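Local coordinates for protein mirolysin (PDB 6R7V) that is a zinc-dependent metallopeptidase of the pappalysin family that probably cleaves peptide bonds, held here as a zymogen whose propeptide cysteine binds the catalytic zinc, at residues E19-K22 / Y23-T27; T123-E126 / T127-M130; V182-Y186 / K187-R191; D268-D272 / A273-L277; G281-E284 / R285-L289. The protein carries 1 engineered substitution. All coordinates share one frame; numbering follows the deposited sequence.

Contact 1. Residues E19-K22 / Y23-T27; sequences EPLK and YQRIT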
loop_
_atom_site.group_PDB
_atom_site.type_symbol
_atom_site.label_atom_id
_atom_site.label_comp_id
_atom_site.label_asym_id
_atom_site.label_seq_id
_atom_site.Cartn_x
_atom_site.Cartn_y
_atom_site.Cartn_z
ATOM N N GLU A 19 20.000 -10.661 -4.706
ATOM C CA GLU A 19 18.883 -11.569 -4.995
ATOM C C GLU A 19 18.680 -11.694 -6.510
ATOM O O GLU A 19 17.679 -11.176 -7.035
ATOM C CB GLU A 19 17.601 -11.060 -4.314
ATOM C CG GLU A 19 17.646 -10.995 -2.794
ATOM C CD GLU A 19 16.482 -10.223 -2.213
ATOM O OE1 GLU A 19 16.582 -8.979 -2.111
ATOM O OE2 GLU A 19 15.464 -10.862 -1.867
ATOM N N PRO A 20 19.591 -12.398 -7.223
ATOM C CA PRO A 20 19.487 -12.466 -8.693
ATOM C C PRO A 20 18.189 -13.054 -9.244
ATOM O O PRO A 20 17.729 -12.551 -10.268
ATOM C CB PRO A 20 20.688 -13.312 -9.117
ATOM C CG PRO A 20 21.208 -13.934 -7.875
ATOM C CD PRO A 20 20.841 -13.032 -6.751
ATOM N N LEU A 21 17.567 -14.053 -8.571
ATOM C CA LEU A 21 16.288 -14.605 -9.046
ATOM C C LEU A 21 15.184 -13.532 -8.938
ATOM O O LEU A 21 14.369 -13.375 -9.852
ATOM C CB LEU A 21 15.891 -15.885 -8.268
ATOM C CG LEU A 21 14.460 -16.465 -8.513
ATOM C CD1 LEU A 21 14.208 -16.832 -9.994
ATOM C CD2 LEU A 21 14.201 -17.681 -7.630
ATOM N N LYS A 22 15.186 -12.763 -7.843
ATOM C CA LYS A 22 14.202 -11.690 -7.656
ATOM C C LYS A 22 14.397 -10.585 -8.708
ATOM O O LYS A 22 13.407 -10.093 -9.271
ATOM C CB LYS A 22 14.319 -11.125 -6.239
ATOM C CG LYS A 22 13.235 -10.118 -5.894
ATOM C CD LYS A 22 13.312 -9.756 -4.415
ATOM C CE LYS A 22 12.446 -8.584 -4.040
ATOM N NZ LYS A 22 12.450 -8.345 -2.569
ATOM N N TYR A 23 15.655 -10.256 -9.033
ATOM C CA TYR A 23 15.977 -9.257 -10.052
ATOM C C TYR A 23 15.388 -9.683 -11.400
ATOM O O TYR A 23 14.782 -8.860 -12.102
ATOM C CB TYR A 23 17.510 -9.083 -10.166
ATOM C CG TYR A 23 17.900 -8.047 -11.195
ATOM C CD1 TYR A 23 17.789 -6.683 -10.917
ATOM C CD2 TYR A 23 18.280 -8.420 -12.480
ATOM C CE1 TYR A 23 18.124 -5.720 -11.874
ATOM C CE2 TYR A 23 18.594 -7.470 -13.447
ATOM C CZ TYR A 23 18.506 -6.121 -13.143
ATOM O OH TYR A 23 18.839 -5.188 -14.099
ATOM N N GLN A 24 15.585 -10.967 -11.775
ATOM C CA GLN A 24 15.049 -11.497 -13.033
ATOM C C GLN A 24 13.514 -11.386 -13.021
ATOM O O GLN A 24 12.948 -10.927 -14.015
ATOM C CB GLN A 24 15.501 -12.952 -13.254
ATOM C CG GLN A 24 14.975 -13.602 -14.535
ATOM C CD GLN A 24 15.587 -12.998 -15.774
ATOM O OE1 GLN A 24 16.796 -13.081 -16.009
ATOM N NE2 GLN A 24 14.762 -12.374 -16.588
ATOM N N ARG A 25 12.853 -11.785 -11.911
ATOM C CA ARG A 25 11.392 -11.752 -11.777
ATOM C C ARG A 25 10.850 -10.343 -11.912
ATOM O O ARG A 25 9.832 -10.143 -12.575
ATOM C CB ARG A 25 10.934 -12.342 -10.440
ATOM C CG ARG A 25 10.918 -13.865 -10.414
ATOM C CD ARG A 25 10.035 -14.372 -9.283
ATOM N NE ARG A 25 10.798 -15.112 -8.275
ATOM C CZ ARG A 25 11.110 -14.643 -7.070
ATOM N NH1 ARG A 25 10.718 -13.431 -6.697
ATOM N NH2 ARG A 25 11.809 -15.387 -6.224
ATOM N N ILE A 26 11.519 -9.361 -11.303
ATOM C CA ILE A 26 11.051 -7.976 -11.389
ATOM C C ILE A 26 11.230 -7.452 -12.813
ATOM O O ILE A 26 10.316 -6.826 -13.356
ATOM C CB ILE A 26 11.768 -7.086 -10.348
ATOM C CG1 ILE A 26 11.386 -7.479 -8.911
ATOM C CG2 ILE A 26 11.464 -5.606 -10.601
ATOM C CD1 ILE A 26 12.405 -6.986 -7.833
ATOM N N THR A 27 12.392 -7.731 -13.430
ATOM C CA THR A 27 12.652 -7.298 -14.801
ATOM C C THR A 27 11.630 -7.909 -15.755
ATOM O O THR A 27 11.143 -7.177 -16.618
ATOM C CB THR A 27 14.085 -7.665 -15.197
ATOM O OG1 THR A 27 14.968 -7.063 -14.254
ATOM C CG2 THR A 27 14.459 -7.215 -16.608
#

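Contact 2. Residues T123-E126 / T127-M130; sequences TSTE and TFSM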
loop_
_atom_site.group_PDB
_atom_site.type_symbol
_atom_site.label_atom_id
_atom_site.label_comp_id
_atom_site.label_asym_id
_atom_site.label_seq_id
_atom_site.Cartn_x
_atom_site.Cartn_y
_atom_site.Cartn_z
ATOM N N THR A 123 -1.837 -12.950 21.153
ATOM C CA THR A 123 -0.562 -13.597 20.901
ATOM C C THR A 123 0.405 -13.392 22.038
ATOM O O THR A 123 0.326 -12.390 22.751
ATOM C CB THR A 123 0.046 -13.075 19.566
ATOM O OG1 THR A 123 1.229 -13.817 19.257
ATOM C CG2 THR A 123 0.383 -11.575 19.590
ATOM N N SER A 124 1.352 -14.325 22.151
ATOM C CA SER A 124 2.485 -14.270 23.048
ATOM C C SER A 124 3.657 -13.529 22.379
ATOM O O SER A 124 4.596 -13.164 23.090
ATOM C CB SER A 124 2.918 -15.690 23.411
ATOM O OG SER A 124 2.008 -16.287 24.322
ATOM N N THR A 125 3.645 -13.335 21.034
ATOM C CA THR A 125 4.725 -12.652 20.350
ATOM C C THR A 125 4.711 -11.173 20.738
ATOM O O THR A 125 3.678 -10.517 20.616
ATOM C CB THR A 125 4.579 -12.870 18.844
ATOM O OG1 THR A 125 4.667 -14.266 18.591
ATOM C CG2 THR A 125 5.630 -12.134 18.044
ATOM N N GLU A 126 5.840 -10.660 21.233
ATOM C CA GLU A 126 5.913 -9.246 21.625
ATOM C C GLU A 126 6.066 -8.315 20.429
ATOM O O GLU A 126 5.441 -7.252 20.392
ATOM C CB GLU A 126 7.067 -9.023 22.595
ATOM C CG GLU A 126 6.707 -9.379 24.026
ATOM C CD GLU A 126 7.531 -8.666 25.081
ATOM O OE1 GLU A 126 6.959 -8.334 26.145
ATOM O OE2 GLU A 126 8.738 -8.425 24.847
ATOM N N THR A 127 6.908 -8.700 19.469
ATOM C CA THR A 127 7.181 -7.886 18.293
ATOM C C THR A 127 7.246 -8.779 17.054
ATOM O O THR A 127 7.943 -9.800 17.110
ATOM C CB THR A 127 8.509 -7.110 18.480
ATOM O OG1 THR A 127 8.497 -6.418 19.729
ATOM C CG2 THR A 127 8.783 -6.118 17.346
ATOM N N PHE A 128 6.564 -8.396 15.950
ATOM C CA PHE A 128 6.582 -9.195 14.732
ATOM C C PHE A 128 7.699 -8.736 13.846
ATOM O O PHE A 128 8.101 -7.569 13.887
ATOM C CB PHE A 128 5.238 -9.116 14.017
ATOM C CG PHE A 128 4.215 -9.941 14.763
ATOM C CD1 PHE A 128 3.444 -9.376 15.770
ATOM C CD2 PHE A 128 4.115 -11.314 14.548
ATOM C CE1 PHE A 128 2.557 -10.160 16.518
ATOM C CE2 PHE A 128 3.220 -12.096 15.281
ATOM C CZ PHE A 128 2.418 -11.510 16.239
ATOM N N SER A 129 8.189 -9.658 13.031
ATOM C CA SER A 129 9.320 -9.449 12.146
ATOM C C SER A 129 8.894 -9.508 10.692
ATOM O O SER A 129 8.220 -10.454 10.275
ATOM C CB SER A 129 10.381 -10.516 12.427
ATOM O OG SER A 129 11.226 -10.793 11.324
ATOM N N MET A 130 9.314 -8.508 9.914
ATOM C CA MET A 130 9.005 -8.506 8.492
ATOM C C MET A 130 9.693 -9.680 7.815
ATOM O O MET A 130 9.065 -10.374 7.006
ATOM C CB MET A 130 9.404 -7.200 7.809
ATOM C CG MET A 130 9.198 -7.282 6.327
ATOM S SD MET A 130 9.965 -6.000 5.359
ATOM C CE MET A 130 11.700 -6.447 5.510
#

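Contact 3. Residues V182-Y186 / K187-R191; sequences VVIHY and KHFGR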
loop_
_atom_site.group_PDB
_atom_site.type_symbol
_atom_site.label_atom_id
_atom_site.label_comp_id
_atom_site.label_asym_id
_atom_site.label_seq_id
_atom_site.Cartn_x
_atom_site.Cartn_y
_atom_site.Cartn_z
ATOM N N VAL A 182 -0.852 -6.647 3.280
ATOM C CA VAL A 182 -0.086 -5.554 3.885
ATOM C C VAL A 182 -0.139 -5.640 5.391
ATOM O O VAL A 182 -1.089 -6.195 5.978
ATOM C CB VAL A 182 -0.489 -4.132 3.393
ATOM C CG1 VAL A 182 -0.448 -4.024 1.861
ATOM C CG2 VAL A 182 -1.851 -3.705 3.924
ATOM N N VAL A 183 0.947 -5.168 6.029
ATOM C CA VAL A 183 1.090 -5.209 7.492
ATOM C C VAL A 183 1.338 -3.782 7.947
ATOM O O VAL A 183 2.235 -3.101 7.399
ATOM C CB VAL A 183 2.253 -6.137 7.925
ATOM C CG1 VAL A 183 2.333 -6.228 9.444
ATOM C CG2 VAL A 183 2.109 -7.548 7.337
ATOM N N ILE A 184 0.569 -3.320 8.960
ATOM C CA ILE A 184 0.708 -1.964 9.458
ATOM C C ILE A 184 0.955 -1.958 10.957
ATOM O O ILE A 184 0.281 -2.682 11.696
ATOM C CB ILE A 184 -0.555 -1.107 9.117
ATOM C CG1 ILE A 184 -1.009 -1.187 7.620
ATOM C CG2 ILE A 184 -0.326 0.401 9.514
ATOM C CD1 ILE A 184 0.076 -0.564 6.620
ATOM N N HIS A 185 1.826 -1.056 11.428
ATOM C CA HIS A 185 2.060 -0.913 12.872
ATOM C C HIS A 185 0.789 -0.394 13.501
ATOM O O HIS A 185 0.208 0.574 13.004
ATOM C CB HIS A 185 3.201 0.089 13.070
ATOM C CG HIS A 185 3.784 0.101 14.445
ATOM N ND1 HIS A 185 3.015 0.368 15.555
ATOM C CD2 HIS A 185 5.041 -0.200 14.840
ATOM C CE1 HIS A 185 3.834 0.258 16.595
ATOM N NE2 HIS A 185 5.055 -0.108 16.222
ATOM N N TYR A 186 0.371 -0.986 14.612
ATOM C CA TYR A 186 -0.878 -0.611 15.292
ATOM C C TYR A 186 -0.924 0.858 15.688
ATOM O O TYR A 186 -2.021 1.408 15.789
ATOM C CB TYR A 186 -1.112 -1.513 16.516
ATOM C CG TYR A 186 -0.294 -1.163 17.741
ATOM C CD1 TYR A 186 1.026 -1.597 17.877
ATOM C CD2 TYR A 186 -0.834 -0.391 18.767
ATOM C CE1 TYR A 186 1.797 -1.245 18.986
ATOM C CE2 TYR A 186 -0.072 -0.029 19.874
ATOM C CZ TYR A 186 1.237 -0.471 19.987
ATOM O OH TYR A 186 1.974 -0.156 21.102
ATOM N N LYS A 187 0.234 1.479 15.972
ATOM C CA LYS A 187 0.204 2.871 16.398
ATOM C C LYS A 187 -0.082 3.807 15.242
ATOM O O LYS A 187 -0.233 5.011 15.476
ATOM C CB LYS A 187 1.556 3.261 17.020
ATOM C CG LYS A 187 1.822 2.697 18.387
ATOM C CD LYS A 187 3.244 3.052 18.793
ATOM C CE LYS A 187 3.563 2.548 20.172
ATOM N NZ LYS A 187 4.998 2.764 20.499
ATOM N N HIS A 188 -0.093 3.311 13.992
ATOM C CA HIS A 188 -0.233 4.203 12.847
ATOM C C HIS A 188 -1.303 3.684 11.893
ATOM O O HIS A 188 -1.160 3.777 10.673
ATOM C CB HIS A 188 1.143 4.358 12.172
ATOM C CG HIS A 188 2.181 4.847 13.149
ATOM N ND1 HIS A 188 2.089 6.103 13.709
ATOM C CD2 HIS A 188 3.263 4.220 13.677
ATOM C CE1 HIS A 188 3.112 6.215 14.551
ATOM N NE2 HIS A 188 3.848 5.111 14.566
ATOM N N PHE A 189 -2.369 3.123 12.471
ATOM C CA PHE A 189 -3.502 2.582 11.749
ATOM C C PHE A 189 -4.705 3.417 12.055
ATOM O O PHE A 189 -4.991 3.690 13.232
ATOM C CB PHE A 189 -3.744 1.099 12.120
ATOM C CG PHE A 189 -4.563 0.333 11.120
ATOM C CD1 PHE A 189 -5.914 0.088 11.342
ATOM C CD2 PHE A 189 -4.007 -0.073 9.909
ATOM C CE1 PHE A 189 -6.670 -0.621 10.401
ATOM C CE2 PHE A 189 -4.770 -0.757 8.967
ATOM C CZ PHE A 189 -6.081 -1.070 9.240
ATOM N N GLY A 190 -5.405 3.831 11.011
ATOM C CA GLY A 190 -6.567 4.691 11.199
ATOM C C GLY A 190 -6.202 6.150 11.330
ATOM O O GLY A 190 -5.017 6.525 11.350
ATOM N N ARG A 191 -7.228 6.997 11.414
ATOM C CA ARG A 191 -7.034 8.445 11.472
ATOM C C ARG A 191 -7.397 8.986 12.839
ATOM O O ARG A 191 -8.478 8.678 13.345
ATOM C CB ARG A 191 -7.890 9.102 10.384
ATOM C CG ARG A 191 -7.815 10.633 10.408
ATOM C CD ARG A 191 -8.149 11.214 9.035
ATOM N NE ARG A 191 -9.539 10.925 8.662
ATOM C CZ ARG A 191 -10.022 11.123 7.436
ATOM N NH1 ARG A 191 -9.231 11.564 6.467
ATOM N NH2 ARG A 191 -11.290 10.854 7.167
HETATM O O HOH W 1 -4.066 3.306 15.949
#

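Contact 4. Residues D268-D272 / A273-L277; sequences DYTYD and ACMNL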
loop_
_atom_site.group_PDB
_atom_site.type_symbol
_atom_site.label_atom_id
_atom_site.label_comp_id
_atom_site.label_asym_id
_atom_site.label_seq_id
_atom_site.Cartn_x
_atom_site.Cartn_y
_atom_site.Cartn_z
ATOM N N ASP A 268 6.076 8.718 -1.237
ATOM C CA ASP A 268 7.290 9.282 -0.647
ATOM C C ASP A 268 7.299 8.867 0.845
ATOM O O ASP A 268 6.510 8.003 1.252
ATOM C CB ASP A 268 7.374 10.825 -0.858
ATOM C CG ASP A 268 8.811 11.360 -0.903
ATOM O OD1 ASP A 268 9.697 10.743 -0.278
ATOM O OD2 ASP A 268 9.045 12.370 -1.571
ATOM N N TYR A 269 8.214 9.446 1.656
ATOM C CA TYR A 269 8.360 9.128 3.080
ATOM C C TYR A 269 7.957 10.289 3.972
ATOM O O TYR A 269 8.317 10.325 5.150
ATOM C CB TYR A 269 9.802 8.709 3.419
ATOM C CG TYR A 269 10.175 7.261 3.188
ATOM C CD1 TYR A 269 9.220 6.325 2.784
ATOM C CD2 TYR A 269 11.469 6.813 3.431
ATOM C CE1 TYR A 269 9.548 4.976 2.649
ATOM C CE2 TYR A 269 11.812 5.474 3.281
ATOM C CZ TYR A 269 10.846 4.556 2.904
ATOM O OH TYR A 269 11.200 3.243 2.716
ATOM N N THR A 270 7.196 11.237 3.427
ATOM C CA THR A 270 6.778 12.412 4.172
ATOM C C THR A 270 5.678 12.108 5.216
ATOM O O THR A 270 5.062 11.028 5.186
ATOM C CB THR A 270 6.320 13.483 3.192
ATOM O OG1 THR A 270 5.474 12.884 2.231
ATOM C CG2 THR A 270 7.500 14.145 2.487
ATOM N N TYR A 271 5.432 13.064 6.126
ATOM C CA TYR A 271 4.386 12.954 7.144
ATOM C C TYR A 271 3.024 12.781 6.519
ATOM O O TYR A 271 2.766 13.354 5.468
ATOM C CB TYR A 271 4.327 14.210 8.005
ATOM C CG TYR A 271 5.455 14.447 8.972
ATOM C CD1 TYR A 271 6.339 13.422 9.319
ATOM C CD2 TYR A 271 5.597 15.671 9.600
ATOM C CE1 TYR A 271 7.357 13.633 10.256
ATOM C CE2 TYR A 271 6.590 15.887 10.549
ATOM C CZ TYR A 271 7.475 14.870 10.864
ATOM O OH TYR A 271 8.468 15.136 11.789
ATOM N N ASP A 272 2.132 12.046 7.188
ATOM C CA ASP A 272 0.807 11.829 6.643
ATOM C C ASP A 272 0.044 13.083 6.224
ATOM O O ASP A 272 -0.636 13.068 5.186
ATOM C CB ASP A 272 -0.055 11.145 7.683
ATOM C CG ASP A 272 0.226 9.685 7.965
ATOM O OD1 ASP A 272 1.345 9.215 7.663
ATOM O OD2 ASP A 272 -0.657 9.025 8.512
ATOM N N ALA A 273 0.083 14.138 7.052
ATOM C CA ALA A 273 -0.673 15.354 6.767
ATOM C C ALA A 273 -0.080 16.171 5.612
ATOM O O ALA A 273 -0.744 17.107 5.148
ATOM C CB ALA A 273 -0.783 16.214 8.016
ATOM N N CYS A 274 1.122 15.819 5.152
ATOM C CA CYS A 274 1.691 16.593 4.061
ATOM C C CYS A 274 1.614 15.815 2.724
ATOM O O CYS A 274 2.011 16.348 1.695
ATOM C CB CYS A 274 3.096 17.055 4.420
ATOM S SG CYS A 274 3.137 18.003 5.969
ATOM N N MET A 275 0.979 14.623 2.715
ATOM C CA MET A 275 0.689 13.866 1.511
ATOM C C MET A 275 -0.705 14.160 1.019
ATOM O O MET A 275 -1.622 14.369 1.824
ATOM C CB MET A 275 0.775 12.371 1.764
ATOM C CG MET A 275 2.129 11.927 2.140
ATOM S SD MET A 275 2.113 10.154 2.527
ATOM C CE MET A 275 3.869 9.816 2.177
ATOM N N ASN A 276 -0.916 14.097 -0.296
ATOM C CA ASN A 276 -2.267 14.384 -0.767
ATOM C C ASN A 276 -2.541 13.961 -2.222
ATOM O O ASN A 276 -3.602 14.322 -2.735
ATOM C CB ASN A 276 -2.617 15.886 -0.586
ATOM C CG ASN A 276 -1.518 16.765 -1.116
ATOM O OD1 ASN A 276 -1.158 16.670 -2.285
ATOM N ND2 ASN A 276 -0.927 17.605 -0.254
ATOM N N LEU A 277 -1.657 13.150 -2.864
ATOM C CA LEU A 277 -2.033 12.664 -4.192
ATOM C C LEU A 277 -1.324 11.415 -4.616
ATOM O O LEU A 277 -0.197 11.089 -4.172
ATOM C CB LEU A 277 -1.841 13.722 -5.334
ATOM C CG LEU A 277 -0.427 13.824 -5.939
ATOM C CD1 LEU A 277 -0.463 14.574 -7.284
ATOM C CD2 LEU A 277 0.544 14.541 -5.008
#

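Contact 5. Residues G281-E284 / R285-L289; sequences GQVE and RMRSL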
loop_
_atom_site.group_PDB
_atom_site.type_symbol
_atom_site.label_atom_id
_atom_site.label_comp_id
_atom_site.label_asym_id
_atom_site.label_seq_id
_atom_site.Cartn_x
_atom_site.Cartn_y
_atom_site.Cartn_z
ATOM N N GLY A 281 -0.597 8.522 -13.749
ATOM C CA GLY A 281 0.245 7.394 -14.141
ATOM C C GLY A 281 0.285 6.291 -13.102
ATOM O O GLY A 281 0.312 5.097 -13.445
ATOM N N GLN A 282 0.317 6.673 -11.804
ATOM C CA GLN A 282 0.271 5.666 -10.744
ATOM C C GLN A 282 -1.082 4.960 -10.761
ATOM O O GLN A 282 -1.108 3.747 -10.648
ATOM C CB GLN A 282 0.523 6.321 -9.378
ATOM C CG GLN A 282 1.980 6.756 -9.172
ATOM C CD GLN A 282 2.115 7.578 -7.912
ATOM O OE1 GLN A 282 1.269 8.429 -7.604
ATOM N NE2 GLN A 282 3.172 7.298 -7.125
ATOM N N VAL A 283 -2.189 5.710 -10.931
ATOM C CA VAL A 283 -3.526 5.113 -11.053
ATOM C C VAL A 283 -3.570 4.063 -12.185
ATOM O O VAL A 283 -4.151 2.984 -12.004
ATOM C CB VAL A 283 -4.578 6.220 -11.305
ATOM C CG1 VAL A 283 -5.885 5.629 -11.839
ATOM C CG2 VAL A 283 -4.801 6.994 -10.019
ATOM N N GLU A 284 -3.039 4.402 -13.346
ATOM C CA GLU A 284 -3.030 3.468 -14.476
ATOM C C GLU A 284 -2.337 2.174 -14.094
ATOM O O GLU A 284 -2.851 1.092 -14.407
ATOM C CB GLU A 284 -2.346 4.089 -15.702
ATOM C CG GLU A 284 -3.115 5.216 -16.366
ATOM C CD GLU A 284 -2.333 5.876 -17.486
ATOM O OE1 GLU A 284 -2.365 5.352 -18.624
ATOM O OE2 GLU A 284 -1.674 6.908 -17.223
ATOM N N ARG A 285 -1.187 2.271 -13.400
ATOM C CA ARG A 285 -0.448 1.086 -13.030
ATOM C C ARG A 285 -1.265 0.236 -12.050
ATOM O O ARG A 285 -1.318 -0.989 -12.195
ATOM C CB ARG A 285 0.902 1.486 -12.431
ATOM C CG ARG A 285 1.676 0.344 -11.820
ATOM C CD ARG A 285 2.038 -0.739 -12.807
ATOM N NE ARG A 285 3.123 -0.322 -13.665
ATOM C CZ ARG A 285 4.352 -0.815 -13.611
ATOM N NH1 ARG A 285 4.636 -1.825 -12.801
ATOM N NH2 ARG A 285 5.288 -0.347 -14.407
ATOM N N MET A 286 -1.878 0.866 -11.048
ATOM C CA MET A 286 -2.656 0.114 -10.047
ATOM C C MET A 286 -3.871 -0.562 -10.677
ATOM O O MET A 286 -4.125 -1.748 -10.435
ATOM C CB MET A 286 -3.098 1.077 -8.927
ATOM C CG MET A 286 -1.898 1.591 -8.126
ATOM S SD MET A 286 -2.413 2.398 -6.574
ATOM C CE MET A 286 -3.078 3.964 -7.246
ATOM N N ARG A 287 -4.589 0.153 -11.548
ATOM C CA ARG A 287 -5.787 -0.432 -12.128
ATOM C C ARG A 287 -5.493 -1.564 -13.108
ATOM O O ARG A 287 -6.327 -2.461 -13.304
ATOM C CB ARG A 287 -6.601 0.632 -12.855
ATOM C CG ARG A 287 -7.175 1.681 -11.882
ATOM C CD ARG A 287 -7.986 2.717 -12.657
ATOM N NE ARG A 287 -9.121 2.133 -13.379
ATOM C CZ ARG A 287 -10.272 1.771 -12.817
ATOM N NH1 ARG A 287 -10.480 1.965 -11.511
ATOM N NH2 ARG A 287 -11.234 1.217 -13.553
ATOM N N SER A 288 -4.291 -1.517 -13.705
ATOM C CA SER A 288 -3.888 -2.525 -14.693
ATOM C C SER A 288 -3.859 -3.942 -14.105
ATOM O O SER A 288 -4.039 -4.911 -14.859
ATOM C CB SER A 288 -2.531 -2.174 -15.301
ATOM O OG SER A 288 -1.453 -2.414 -14.413
ATOM N N LEU A 289 -3.701 -4.070 -12.787
ATOM C CA LEU A 289 -3.673 -5.395 -12.128
ATOM C C LEU A 289 -5.024 -6.071 -12.166
ATOM O O LEU A 289 -5.107 -7.268 -11.889
ATOM C CB LEU A 289 -3.225 -5.256 -10.672
ATOM C CG LEU A 289 -1.850 -4.649 -10.438
ATOM C CD1 LEU A 289 -1.627 -4.417 -8.977
ATOM C CD2 LEU A 289 -0.731 -5.552 -10.953
#

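Contact 1. Residues E19-K22 / Y23-T27
Leu21 lies against the guanidinium of Arg25 one helical turn on: its CD2 comes within 3.6 Å of Arg25 NH2. The arginine starts with CG beside its own backbone N and then kinks at chi3 (-116°), which folds the guanidinium back along the helix instead of letting it run outward. One face of that flat group is turned to the backbone, with Lys22 CA above its rim. The next pair is apolar: Ile26 CD1 comes back to within 3.8 Å of Lys22 CG. Lys22 is extended from chi1 (-173°) onward, and its NZ makes a long salt bridge to Glu19 OE2 at 4.0 Å. Beneath these side chains the first turn of helix 20-32 is regular, with Tyr23 N bonded at 3.0 Å to the carbonyl Glu19 O of the N-cap residue. Phe171 touches Lys22, Arg25 and Ile26. Because the guanidinium meets hydrocarbon and backbone and the salt bridge of Lys22 is long, this turn is probably held mainly by main-chain bonds and aliphatic contacts.

Contact 2. Residues T123-E126 / T127-M130
Thr125 sets its methyl squarely over the ring of Phe128: CG2 stands 3.7 Å from the centroid of the Phe128 ring, 13° off the ring normal, a CH-pi contact. That methyl points there because CG2 is anti to the backbone N of Thr125, and the two side chains cross at about a right angle. Thr125 CB also packs close, 3.6 Å from Phe128 CZ. A second methyl reaches the same ring differently: Thr123 CG2 sits at the edge, near the ring plane, 3.9 Å from Phe128 CZ, the two side chains coming from opposite directions. Thus one threonine covers a face and the other meets the rim, and Phe128, which also rests on Val54 of strand 45-55 and on Val135, is buried. Thr123 OG1 is engaged too, accepting from Thr125 N at 3.0 Å and bonding to Gly141 O. The outer side is looser. Ser124, Glu126 and Thr127 are exposed; the extended chain of Glu126 leads away from the ring, and Thr127 touches the preceding segment chiefly with its first side-chain atoms. The backbone here is held by Asn158, whose ND2 bonds Glu126 O and whose main chain pairs with that of Phe128. The bond from Thr125 N to Thr123 OG1 makes an ST turn, here at the point where the chain leaves strand 118-122 and turns Phe128 back against both threonines, toward strand 45-55.

Contact 3. Residues V182-Y186 / K187-R191
Lys187 lies beside Tyr186, both side chains pointing the same way, with Lys187 CG over the face of the tyrosine ring, 3.8 Å from the centroid of the Tyr186 ring. Tyr186 can take this place because its CG stands between the backbone N and the carbonyl carbon (chi1 78°), which folds the ring over Lys187 N. The aliphatic chain of Lys187 also runs alongside His185, its CD 3.6 Å from His185 CE1. The imidazole of His185 is fixed in rotation by Lys187 N, which donates in the ring plane to ND1 at 3.0 Å, while NE2 has a weak bond to Gly160 O. The His185 and His188 rings meet obliquely, centroids 5.6 Å apart, and His188 ND1 is hydrogen-bonded to Tyr199 O. Beneath them His188 N binds His185 O at 2.9 Å, closing the turn, and a water bridges Tyr186 O and Phe189 O. On the inner side Ile184 and Phe189 cross at about a right angle, CB of Ile184 3.7 Å from CD2 of Phe189. The turn thus ends strand 182-185: Ile184 packs on helix 203-212, touching Ala205 and the engineered Ala208, whereas Phe189 touches Ile67 of helix 64-77 and Ile154 and Val156 of strand 152-157.

Contact 4. Residues D268-D272 / A273-L277
Asp268 OD1 is gripped by two backbone N-H groups, Tyr269 N at 2.8 Å and Asn242 N, while the carbonyl of Asp268 faces Met275, whose CE lies 3.3 Å from Asp268 O. The extended chain of Met275 (chi2 176°) carries its thioether back across the turn. Met275 CE also lies 3.5 Å from Thr270 O, and Met275 CG is as close to Thr270 OG1, which is itself bonded to Phe263 O. Between these residues the chain makes a tight 3-10 turn: Cys274 N binds Tyr271 O at 3.0 Å, and Met275 N makes a weak bond to Asp272 O at 3.3 Å. Cys274 is tied to Cys245 by a disulfide. Asp272, buried, takes Arg4 as a salt-bridge partner at OD1 and the amides of Lys201 and Arg203 at OD2. The chemistry is thus divided: methionine CH groups pack against the carbonyl oxygens Asp268 O and Thr270 O, while N-H donors satisfy the carboxylate of Asp268 and the carbonyls of the turn.

Contact 5. Residues G281-E284 / R285-L289
Val283 turns CG1 anti to its backbone N (chi1 163°), and Arg287, four residues on, sets CG beside its own N (chi1 -66°); the two side chains therefore lie side by side and point the same way. Val283 CG1 rests on the aliphatic part of the arginine, 3.7 Å from Arg287 CD, and Arg287 CG lies 3.3 Å from Val283 O. A bend at chi3 then turns the guanidinium off the valine toward backbone carbonyls: NH2 is bonded to Pro41 O and Ser43 O, NH1 to Ala99 O. These carbonyl acceptors probably stabilise the charge of the buried guanidinium. Arg285 leaves from another side of the helix, bent at chi2 and chi3, and makes salt bridges to Glu30 and Asp214. Met286 keeps close to the backbone, its CG 3.4 Å from Gln282 O and its CE loosely near Val283 CG2 at 4.5 Å. The main chain underneath is helical, with Arg287 N bonded to Val283 O at 2.9 Å and Met286 N to Gln282 O at 3.0 Å. Spaced i to i+4, Val283 and Arg287 lie along one side of an alpha-helix, here helix 280-288, whose arginines fasten it to loops of the peptidase and to helix 20-32 through Glu30.

How the contacts relate
The contacts follow one another along the chain without touching and lie at different depths around the zinc, which Cys6, His207, His211 and His217 bind. Contact 4 is closest to it: the side chain of Tyr269 is about 4 Å from the zinc ion. This tyrosine probably lies just past the metzincin Met-turn at Met267. The side chains of Ile184 (contact 3) and Lys22 (contact 1) are about 9 and 12 Å from the metal. Contact 5 lies nearer a calcium, about 8 Å from the side chain of Gln282. Contact 3 is about 15 Å, centre to centre, from each of contacts 2 and 4, whereas contacts 2 and 5 have their centres about 33 Å apart, on opposite sides of the chain's centre.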